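Local structure of laminin subunit ALPHA-1 (Mus musculus, 2JD4) at residues A[248-253]-A[288-293]; A[324-329]-A[349-354]. The protein forms part of basement-membrane laminin and probably anchors it to the cell surface through the LG4-5 domain pair, with a magnesium ion bound in each domain. The protein carries 4 engineered substitutions. All coordinates share one frame; numbering follows the deposited sequence.

Interaction 1 of 2, residues A[248-253]-A[288-293]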
loop_
_atom_site.group_PDB
_atom_site.type_symbol
_atom_site.label_atom_id
_atom_site.label_comp_id
_atom_site.label_asym_id
_atom_site.label_seq_id
_atom_site.Cartn_x
_atom_site.Cartn_y
_atom_site.Cartn_z
ATOM N N ILE A 248 -16.739 2.211 -17.617
ATOM C CA ILE A 248 -17.039 3.199 -16.579
ATOM C C ILE A 248 -15.772 4.012 -16.312
ATOM O O ILE A 248 -14.662 3.513 -16.501
ATOM C CB ILE A 248 -17.498 2.552 -15.247
ATOM C CG1 ILE A 248 -16.342 1.795 -14.590
ATOM C CG2 ILE A 248 -18.666 1.605 -15.505
ATOM C CD1 ILE A 248 -16.652 1.351 -13.171
ATOM N N GLY A 249 -15.936 5.259 -15.882
ATOM C CA GLY A 249 -14.783 6.104 -15.608
ATOM C C GLY A 249 -15.039 7.167 -14.556
ATOM O O GLY A 249 -16.167 7.631 -14.394
ATOM N N LEU A 250 -13.982 7.543 -13.835
ATOM C CA LEU A 250 -14.044 8.564 -12.792
ATOM C C LEU A 250 -12.844 9.480 -13.049
ATOM O O LEU A 250 -11.707 9.008 -13.122
ATOM C CB LEU A 250 -13.922 7.909 -11.415
ATOM C CG LEU A 250 -14.515 8.619 -10.197
ATOM C CD1 LEU A 250 -16.028 8.706 -10.345
ATOM C CD2 LEU A 250 -14.159 7.842 -8.928
ATOM N N GLU A 251 -13.091 10.777 -13.192
ATOM C CA GLU A 251 -12.015 11.722 -13.477
ATOM C C GLU A 251 -12.301 13.137 -12.994
ATOM O O GLU A 251 -13.452 13.509 -12.749
ATOM C CB GLU A 251 -11.751 11.761 -14.989
ATOM C CG GLU A 251 -13.028 11.757 -15.823
ATOM C CD GLU A 251 -12.801 11.962 -17.323
ATOM O OE1 GLU A 251 -11.724 11.601 -17.848
ATOM O OE2 GLU A 251 -13.728 12.472 -17.987
ATOM N N ILE A 252 -11.231 13.916 -12.851
ATOM C CA ILE A 252 -11.320 15.309 -12.433
ATOM C C ILE A 252 -10.952 16.142 -13.661
ATOM O O ILE A 252 -9.845 16.028 -14.178
ATOM C CB ILE A 252 -10.310 15.633 -11.296
ATOM C CG1 ILE A 252 -10.603 14.767 -10.065
ATOM C CG2 ILE A 252 -10.396 17.100 -10.932
ATOM C CD1 ILE A 252 -9.667 15.033 -8.893
ATOM N N VAL A 253 -11.887 16.958 -14.135
ATOM C CA VAL A 253 -11.649 17.806 -15.300
ATOM C C VAL A 253 -12.060 19.242 -14.976
ATOM O O VAL A 253 -13.230 19.518 -14.714
ATOM C CB VAL A 253 -12.459 17.312 -16.525
ATOM C CG1 VAL A 253 -12.255 18.251 -17.709
ATOM C CG2 VAL A 253 -12.027 15.899 -16.892
ATOM N N LEU A 288 -15.092 10.496 -1.783
ATOM C CA LEU A 288 -15.787 10.322 -3.047
ATOM C C LEU A 288 -16.505 8.981 -3.088
ATOM O O LEU A 288 -15.930 7.940 -2.764
ATOM C CB LEU A 288 -14.786 10.435 -4.200
ATOM C CG LEU A 288 -15.290 10.434 -5.648
ATOM C CD1 LEU A 288 -14.160 10.891 -6.558
ATOM C CD2 LEU A 288 -15.773 9.042 -6.045
ATOM N N GLN A 289 -17.775 9.023 -3.478
ATOM C CA GLN A 289 -18.599 7.829 -3.584
ATOM C C GLN A 289 -19.258 7.831 -4.958
ATOM O O GLN A 289 -19.823 8.832 -5.376
ATOM C CB GLN A 289 -19.687 7.831 -2.508
ATOM C CG GLN A 289 -19.177 7.893 -1.081
ATOM C CD GLN A 289 -20.294 8.141 -0.082
ATOM O OE1 GLN A 289 -21.256 7.372 -0.000
ATOM N NE2 GLN A 289 -20.173 9.220 0.683
ATOM N N ALA A 290 -19.172 6.711 -5.662
ATOM C CA ALA A 290 -19.782 6.594 -6.982
ATOM C C ALA A 290 -20.480 5.244 -7.021
ATOM O O ALA A 290 -19.826 4.200 -7.031
ATOM C CB ALA A 290 -18.712 6.675 -8.065
ATOM N N HIS A 291 -21.809 5.265 -7.036
ATOM C CA HIS A 291 -22.577 4.025 -7.035
ATOM C C HIS A 291 -23.308 3.758 -8.345
ATOM O O HIS A 291 -24.033 4.611 -8.850
ATOM C CB HIS A 291 -23.591 4.046 -5.885
ATOM C CG HIS A 291 -24.238 2.721 -5.617
ATOM N ND1 HIS A 291 -25.300 2.574 -4.750
ATOM C CD2 HIS A 291 -23.953 1.478 -6.076
ATOM C CE1 HIS A 291 -25.640 1.299 -4.686
ATOM N NE2 HIS A 291 -24.839 0.613 -5.480
ATOM N N LYS A 292 -23.102 2.565 -8.893
ATOM C CA LYS A 292 -23.769 2.167 -10.124
ATOM C C LYS A 292 -24.749 1.049 -9.795
ATOM O O LYS A 292 -24.359 0.020 -9.238
ATOM C CB LYS A 292 -22.765 1.647 -11.154
ATOM C CG LYS A 292 -23.418 1.147 -12.442
ATOM C CD LYS A 292 -22.480 0.260 -13.239
ATOM C CE LYS A 292 -23.061 -0.090 -14.604
ATOM N NZ LYS A 292 -24.332 -0.858 -14.511
ATOM N N SER A 293 -26.017 1.260 -10.136
ATOM C CA SER A 293 -27.057 0.261 -9.905
ATOM C C SER A 293 -27.851 0.099 -11.203
ATOM O O SER A 293 -27.613 0.827 -12.164
ATOM C CB SER A 293 -27.982 0.706 -8.770
ATOM O OG SER A 293 -28.652 1.908 -9.103
#
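Leu250 and Leu288 meet tip to tip, a terminal methyl from each leucine closing the gap between two strands that exchange no hydrogen bonds. At 3.5 Å, Leu250 CD2 to Leu288 CD2 is the tight spot, and CD1 of Leu288 rests on the same Leu250 methyl from 3.9 Å. Leu288 gets there with CG anti to its backbone N (chi1 -174°), which carries both methyls out toward the opposing strand. The other branch of Leu250, CD1, lies 4.1 Å from Ala290 CB; a lone methyl suits this place, consistent with Phe259 packing against both residues. Packing slackens toward the start of 248-253, where Ile248 CG2 comes no closer than 4.6 Å to Lys292 CD. Burial of the Lys292 amine is paid for by bonds from NZ to the carbonyl oxygens of Arg219, Leu220 and Thr316, and its side chain also touches Val261. On the far side of the second strand Gln289 turns away and is partly exposed. The two strands belong to the facing sheets of a laminin G sandwich, and with only methyl groups meeting, cohesion here rests on dispersion and exclusion of water, without directional bonds.

Interaction 2 of 2, residues A[324-329]-A[349-354]; sequences IYVGGY and RNLRLS
The CD1 methyl of Ile324 ends 3.9 Å from CD2 of Leu353, end against end across the core. From CB, which is still about 6.0 Å short of Leu353 CD2, the isoleucine divides. Its CG2 stays near its own strand and lies 4.1 Å from CG2 of Val326, two residues on and facing the same way. CG1 is the reaching branch: placed anti to the carbonyl carbon (chi1 -61°) and followed by an extended second torsion, it carries CD1 out to Leu353, while Leu238 and Ile240 of the neighbouring strand touch the side chain. A beta-branched residue suits this place, as one arm fills space beside the strand and the other spans the gap. The partners belong to opposite sheets of the concanavalin-like beta sandwich of a laminin G domain, where alternate residues point inward; hence Ile324 and Val326 face Leu353 and Leu351. This second pair is looser, Val326 CG2 lying 4.3 Å from Leu351 CD2, and here a long leucine makes up for the short valine. Leu226 and Leu362 also pack on Leu351. Between the inward leucines, Arg352 is partly exposed, with its side chain against Thr225 and Val359. Beyond Val326 the strand gives way to Gly327, whose positive phi (79°) is easy for a residue without a side chain, and whose backbone bonds to Leu237 and Phe344.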
loop_
_atom_site.group_PDB
_atom_site.type_symbol
_atom_site.label_atom_id
_atom_site.label_comp_id
_atom_site.label_asym_id
_atom_site.label_seq_id
_atom_site.Cartn_x
_atom_site.Cartn_y
_atom_site.Cartn_z
ATOM N N ILE A 324 -8.266 -2.720 -13.969
ATOM C CA ILE A 324 -8.684 -1.458 -13.386
ATOM C C ILE A 324 -7.493 -0.508 -13.440
ATOM O O ILE A 324 -6.460 -0.761 -12.818
ATOM C CB ILE A 324 -9.105 -1.627 -11.909
ATOM C CG1 ILE A 324 -10.295 -2.586 -11.803
ATOM C CG2 ILE A 324 -9.471 -0.271 -11.315
ATOM C CD1 ILE A 324 -10.702 -2.886 -10.370
ATOM N N TYR A 325 -7.637 0.577 -14.189
ATOM C CA TYR A 325 -6.570 1.560 -14.307
ATOM C C TYR A 325 -6.779 2.689 -13.315
ATOM O O TYR A 325 -7.832 3.322 -13.295
ATOM C CB TYR A 325 -6.491 2.092 -15.745
ATOM C CG TYR A 325 -5.743 1.145 -16.660
ATOM C CD1 TYR A 325 -6.365 0.010 -17.187
ATOM C CD2 TYR A 325 -4.378 1.320 -16.902
ATOM C CE1 TYR A 325 -5.638 -0.935 -17.925
ATOM C CE2 TYR A 325 -3.646 0.388 -17.635
ATOM C CZ TYR A 325 -4.281 -0.741 -18.139
ATOM O OH TYR A 325 -3.550 -1.683 -18.832
ATOM N N VAL A 326 -5.768 2.922 -12.479
ATOM C CA VAL A 326 -5.848 3.958 -11.456
ATOM C C VAL A 326 -4.880 5.115 -11.676
ATOM O O VAL A 326 -3.690 4.908 -11.881
ATOM C CB VAL A 326 -5.569 3.365 -10.055
ATOM C CG1 VAL A 326 -5.800 4.425 -8.998
ATOM C CG2 VAL A 326 -6.455 2.142 -9.813
ATOM N N GLY A 327 -5.405 6.337 -11.641
ATOM C CA GLY A 327 -4.561 7.512 -11.810
ATOM C C GLY A 327 -4.140 7.873 -13.225
ATOM O O GLY A 327 -3.395 8.843 -13.416
ATOM N N GLY A 328 -4.606 7.112 -14.212
ATOM C CA GLY A 328 -4.245 7.380 -15.600
ATOM C C GLY A 328 -4.226 6.111 -16.435
ATOM O O GLY A 328 -4.711 5.070 -15.991
ATOM N N TYR A 329 -3.669 6.184 -17.640
ATOM C CA TYR A 329 -3.594 5.019 -18.518
ATOM C C TYR A 329 -2.754 5.312 -19.759
ATOM O O TYR A 329 -2.744 6.442 -20.256
ATOM C CB TYR A 329 -5.010 4.564 -18.925
ATOM C CG TYR A 329 -5.842 5.599 -19.658
ATOM C CD1 TYR A 329 -5.988 5.549 -21.044
ATOM C CD2 TYR A 329 -6.487 6.622 -18.967
ATOM C CE1 TYR A 329 -6.758 6.493 -21.725
ATOM C CE2 TYR A 329 -7.261 7.574 -19.638
ATOM C CZ TYR A 329 -7.392 7.503 -21.014
ATOM O OH TYR A 329 -8.152 8.443 -21.682
ATOM N N ARG A 349 -6.316 7.358 -1.019
ATOM C CA ARG A 349 -6.315 6.453 0.127
ATOM C C ARG A 349 -7.675 5.769 0.258
ATOM O O ARG A 349 -8.684 6.269 -0.247
ATOM C CB ARG A 349 -6.010 7.242 1.408
ATOM C CG ARG A 349 -7.236 7.536 2.267
ATOM C CD ARG A 349 -7.181 8.878 3.003
ATOM N NE ARG A 349 -5.936 9.117 3.718
ATOM C CZ ARG A 349 -5.752 10.107 4.592
ATOM N NH1 ARG A 349 -6.738 10.950 4.872
ATOM N NH2 ARG A 349 -4.572 10.271 5.173
ATOM N N ASN A 350 -7.691 4.625 0.937
ATOM C CA ASN A 350 -8.917 3.865 1.167
ATOM C C ASN A 350 -9.750 3.598 -0.083
ATOM O O ASN A 350 -10.958 3.853 -0.104
ATOM C CB ASN A 350 -9.781 4.572 2.217
ATOM C CG ASN A 350 -9.107 4.638 3.577
ATOM O OD1 ASN A 350 -8.575 3.639 4.063
ATOM N ND2 ASN A 350 -9.132 5.814 4.202
ATOM N N LEU A 351 -9.104 3.079 -1.119
ATOM C CA LEU A 351 -9.787 2.757 -2.369
ATOM C C LEU A 351 -10.495 1.413 -2.208
ATOM O O LEU A 351 -9.844 0.392 -1.974
ATOM C CB LEU A 351 -8.773 2.660 -3.508
ATOM C CG LEU A 351 -9.320 2.320 -4.892
ATOM C CD1 LEU A 351 -10.268 3.413 -5.363
ATOM C CD2 LEU A 351 -8.160 2.170 -5.861
ATOM N N ARG A 352 -11.817 1.407 -2.352
ATOM C CA ARG A 352 -12.579 0.172 -2.185
ATOM C C ARG A 352 -13.738 0.007 -3.162
ATOM O O ARG A 352 -14.323 0.980 -3.627
ATOM C CB ARG A 352 -13.109 0.097 -0.752
ATOM C CG ARG A 352 -13.994 1.286 -0.387
ATOM C CD ARG A 352 -13.810 1.753 1.061
ATOM N NE ARG A 352 -14.387 0.842 2.046
ATOM C CZ ARG A 352 -13.819 -0.290 2.452
ATOM N NH1 ARG A 352 -12.646 -0.667 1.961
ATOM N NH2 ARG A 352 -14.427 -1.046 3.360
ATOM N N LEU A 353 -14.066 -1.246 -3.459
ATOM C CA LEU A 353 -15.164 -1.560 -4.366
ATOM C C LEU A 353 -16.196 -2.447 -3.677
ATOM O O LEU A 353 -15.858 -3.484 -3.108
ATOM C CB LEU A 353 -14.636 -2.254 -5.626
ATOM C CG LEU A 353 -13.997 -1.367 -6.701
ATOM C CD1 LEU A 353 -12.815 -0.617 -6.130
ATOM C CD2 LEU A 353 -13.561 -2.231 -7.872
ATOM N N SER A 354 -17.453 -2.023 -3.732
ATOM C CA SER A 354 -18.556 -2.749 -3.108
ATOM C C SER A 354 -19.666 -3.012 -4.121
ATOM O O SER A 354 -19.693 -4.057 -4.768
ATOM C CB SER A 354 -19.123 -1.941 -1.937
ATOM O OG SER A 354 -18.126 -1.671 -0.966
#

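Both contacts lie in the second laminin G domain and follow one another along the chain, neither nested nor crossed. Interaction 1 comes first: from 248-253 the chain runs through strands 256-262 and 267-272 before 288-293 closes a loop of 34 intervening residues. After strands 296-301 and 304-308, interaction 2 opens at 324-329 and closes at 349-354 over 19 residues, most of them outside strands. Each joins the same two sheets of the sandwich. Strand 235-241 pairs with both 247-253 and 322-326 in one sheet, and strand 222-230 with both 286-293 and 347-353 in the other, linking contacts whose centres are about 10 Å apart.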